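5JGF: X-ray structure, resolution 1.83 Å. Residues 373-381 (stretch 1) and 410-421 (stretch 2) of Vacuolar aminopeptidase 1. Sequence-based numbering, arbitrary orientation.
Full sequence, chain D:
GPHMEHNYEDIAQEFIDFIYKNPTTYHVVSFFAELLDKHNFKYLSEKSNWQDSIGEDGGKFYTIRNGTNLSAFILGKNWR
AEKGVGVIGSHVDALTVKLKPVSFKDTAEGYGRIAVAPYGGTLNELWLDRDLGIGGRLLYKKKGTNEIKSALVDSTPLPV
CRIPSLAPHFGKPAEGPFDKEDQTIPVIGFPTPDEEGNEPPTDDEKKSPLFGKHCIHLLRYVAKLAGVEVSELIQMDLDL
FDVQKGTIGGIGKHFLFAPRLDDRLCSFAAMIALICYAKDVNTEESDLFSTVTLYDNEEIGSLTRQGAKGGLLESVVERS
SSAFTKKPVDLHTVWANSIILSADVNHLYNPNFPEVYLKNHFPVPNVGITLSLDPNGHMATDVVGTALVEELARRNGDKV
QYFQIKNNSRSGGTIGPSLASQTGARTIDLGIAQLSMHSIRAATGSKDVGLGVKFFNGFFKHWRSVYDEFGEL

Stretch 1 (373-381) LDPNGHMAT
Stretch 2 (410-421) RSGGTIGPSLAS

Contact between residues 373-381, an irregular segment without helix or strand, and residues 410-421, a loop leading into a helix that includes 416-421; together they bury 398 Å². The CA atoms of His-378 and Gly-413 lie 5.3 Å apart, those of Ala-380 and Pro-417 5.0 Å. No direct hydrogen bond crosses; packing and one water join the segments.

His-378 (phi/psi -74/-26), the most covered residue, has a CA-to-CB bond pointing sideways, with chi1 m (-63°) and chi2 86°. Its ring is held from within its own segment: ND1 donates to Asp-374 OD2 (2.7 Å), which also accepts from His-378 N (3.1 Å) and Asn-376 N (3.0 Å), while Asp-374 has chi1 t. Ser-411 CB sits over one ring face, 3.9 Å from the His-378 centroid and 15° off the normal, a CH-pi contact. Ser-411 is extended (-116/145) with chi1 t; its OG donates to Gly-412 O (2.8 Å) and lies 3.5 Å from His-378 CB. The His-378 carbonyl is bridged rather than bonded directly: water 1 donates to His-378 O (2.8 Å) and accepts from Thr-414 N (3.0 Å), spanning the 4.1 Å between those two atoms.

The CA-to-CB bond of Met-379 (-126/151; chi1 m, chi2 m, chi3 147°) points away from the second segment, but the end of the side chain comes nearer, placing CE 3.7 Å from Thr-414 CG2 and 3.9 Å from Gly-412 O.

The CA-to-CB bond of Ala-380 (-90/-9) points toward the second segment, its CB 3.9 Å from Gly-416 C and 4.1 Å from Ala-420 CB. Pro-417, ring C-gamma exo, brings CG to 3.5 Å from Gly-377 O and 3.8 Å from His-378 O. Thr-414 (-146/-179, chi1 p) caps this helix, OG1 accepting from Gly-416 N (3.0 Å); Ala-420 N to Gly-416 O (3.0 Å) continues the helical bonding.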

# COMPACT_ATOMS: atom_id res chain seq x y z
N LEU D 373 13.98 34.18 19.37
CA LEU D 373 12.92 34.90 18.68
C LEU D 373 11.94 33.97 17.99
O LEU D 373 12.33 32.98 17.37
CB LEU D 373 13.55 35.84 17.64
CG LEU D 373 14.58 36.83 18.17
CD1 LEU D 373 15.81 36.82 17.27
CD2 LEU D 373 13.96 38.22 18.23
N ASP D 374 10.66 34.31 18.09
CA ASP D 374 9.60 33.52 17.45
C ASP D 374 8.37 34.38 17.27
O ASP D 374 7.87 34.98 18.22
CB ASP D 374 9.23 32.31 18.30
CG ASP D 374 8.28 31.39 17.58
OD1 ASP D 374 8.74 30.66 16.67
OD2 ASP D 374 7.07 31.40 17.89
N PRO D 375 7.85 34.46 16.03
CA PRO D 375 6.67 35.27 15.75
C PRO D 375 5.33 34.60 16.06
O PRO D 375 4.28 35.24 15.96
CB PRO D 375 6.83 35.59 14.27
CG PRO D 375 7.41 34.29 13.74
CD PRO D 375 8.44 33.93 14.78
N ASN D 376 5.35 33.34 16.46
CA ASN D 376 4.10 32.64 16.75
C ASN D 376 3.81 32.28 18.20
O ASN D 376 3.13 31.30 18.49
CB ASN D 376 3.99 31.41 15.85
CG ASN D 376 3.69 31.77 14.41
OD1 ASN D 376 2.56 32.16 14.08
ND2 ASN D 376 4.69 31.68 13.55
N GLY D 377 4.35 33.08 19.12
CA GLY D 377 4.09 32.86 20.53
C GLY D 377 4.91 31.86 21.33
O GLY D 377 4.64 31.69 22.52
N HIS D 378 5.89 31.21 20.71
CA HIS D 378 6.70 30.25 21.46
C HIS D 378 7.66 30.97 22.41
O HIS D 378 8.07 30.41 23.42
CB HIS D 378 7.48 29.34 20.52
CG HIS D 378 6.61 28.49 19.64
ND1 HIS D 378 6.10 28.94 18.44
CD2 HIS D 378 6.11 27.25 19.82
CE1 HIS D 378 5.32 28.01 17.92
NE2 HIS D 378 5.31 26.98 18.74
N MET D 379 8.02 32.20 22.05
CA MET D 379 8.91 33.03 22.86
C MET D 379 8.18 34.35 23.12
O MET D 379 7.37 34.76 22.30
CB MET D 379 10.22 33.31 22.11
CG MET D 379 11.01 32.07 21.72
SD MET D 379 11.59 31.13 23.14
CE MET D 379 11.53 29.45 22.49
N ALA D 380 8.47 35.00 24.24
CA ALA D 380 7.81 36.26 24.58
C ALA D 380 8.56 37.48 24.05
O ALA D 380 8.06 38.61 24.11
CB ALA D 380 7.66 36.37 26.10
N THR D 381 9.76 37.25 23.53
CA THR D 381 10.62 38.30 22.99
C THR D 381 9.89 39.21 22.00
O THR D 381 9.22 38.73 21.08
CB THR D 381 11.85 37.69 22.29
OG1 THR D 381 12.53 36.82 23.21
CG2 THR D 381 12.81 38.78 21.83
N ARG D 410 10.06 23.29 13.49
CA ARG D 410 9.25 23.20 14.71
C ARG D 410 10.00 23.87 15.86
O ARG D 410 11.22 23.80 15.93
CB ARG D 410 8.99 21.73 15.03
CG ARG D 410 8.23 21.50 16.32
CD ARG D 410 8.07 20.02 16.59
NE ARG D 410 7.45 19.78 17.89
CZ ARG D 410 7.99 20.16 19.05
NH1 ARG D 410 9.16 20.80 19.07
NH2 ARG D 410 7.35 19.91 20.19
N SER D 411 9.25 24.49 16.76
CA SER D 411 9.85 25.18 17.90
C SER D 411 9.51 24.61 19.26
O SER D 411 8.39 24.13 19.49
CB SER D 411 9.45 26.66 17.89
OG SER D 411 9.87 27.30 19.08
N GLY D 412 10.48 24.66 20.16
CA GLY D 412 10.26 24.20 21.52
C GLY D 412 9.62 25.37 22.26
O GLY D 412 9.29 26.38 21.64
N GLY D 413 9.45 25.24 23.57
CA GLY D 413 8.85 26.31 24.33
C GLY D 413 9.63 26.64 25.59
O GLY D 413 10.61 25.96 25.91
N THR D 414 9.22 27.69 26.29
CA THR D 414 9.88 28.11 27.52
C THR D 414 8.82 28.66 28.47
O THR D 414 7.64 28.69 28.14
CB THR D 414 10.90 29.24 27.28
OG1 THR D 414 10.19 30.44 26.97
CG2 THR D 414 11.83 28.89 26.12
N ILE D 415 9.26 29.10 29.65
CA ILE D 415 8.35 29.67 30.63
C ILE D 415 8.11 31.15 30.32
O ILE D 415 7.31 31.80 30.99
CB ILE D 415 8.95 29.58 32.06
CG1 ILE D 415 10.25 30.39 32.12
CG2 ILE D 415 9.20 28.13 32.44
CD1 ILE D 415 10.91 30.39 33.50
N GLY D 416 8.80 31.66 29.31
CA GLY D 416 8.69 33.06 28.94
C GLY D 416 7.28 33.60 28.80
O GLY D 416 6.90 34.55 29.49
N PRO D 417 6.48 33.03 27.88
CA PRO D 417 5.10 33.49 27.67
C PRO D 417 4.27 33.44 28.96
O PRO D 417 3.44 34.33 29.19
CB PRO D 417 4.59 32.54 26.60
CG PRO D 417 5.82 32.32 25.76
CD PRO D 417 6.90 32.11 26.81
N SER D 418 4.49 32.42 29.78
CA SER D 418 3.76 32.28 31.03
C SER D 418 4.08 33.44 31.97
O SER D 418 3.18 34.08 32.51
CB SER D 418 4.10 30.96 31.72
OG SER D 418 3.61 29.85 30.99
N LEU D 419 5.37 33.72 32.17
CA LEU D 419 5.77 34.81 33.06
C LEU D 419 5.27 36.16 32.56
O LEU D 419 4.79 36.98 33.34
CB LEU D 419 7.30 34.83 33.23
CG LEU D 419 7.92 33.61 33.91
CD1 LEU D 419 9.42 33.84 34.07
CD2 LEU D 419 7.27 33.37 35.27
N ALA D 420 5.38 36.40 31.25
CA ALA D 420 4.93 37.66 30.67
C ALA D 420 3.43 37.86 30.85
O ALA D 420 2.97 38.95 31.21
CB ALA D 420 5.29 37.71 29.18
N SER D 421 2.66 36.81 30.60
CA SER D 421 1.20 36.88 30.73
C SER D 421 0.75 37.02 32.17
O SER D 421 -0.17 37.78 32.47
CB SER D 421 0.57 35.61 30.13
OG SER D 421 0.93 35.47 28.77
O HOH W 1 6.72 28.49 24.89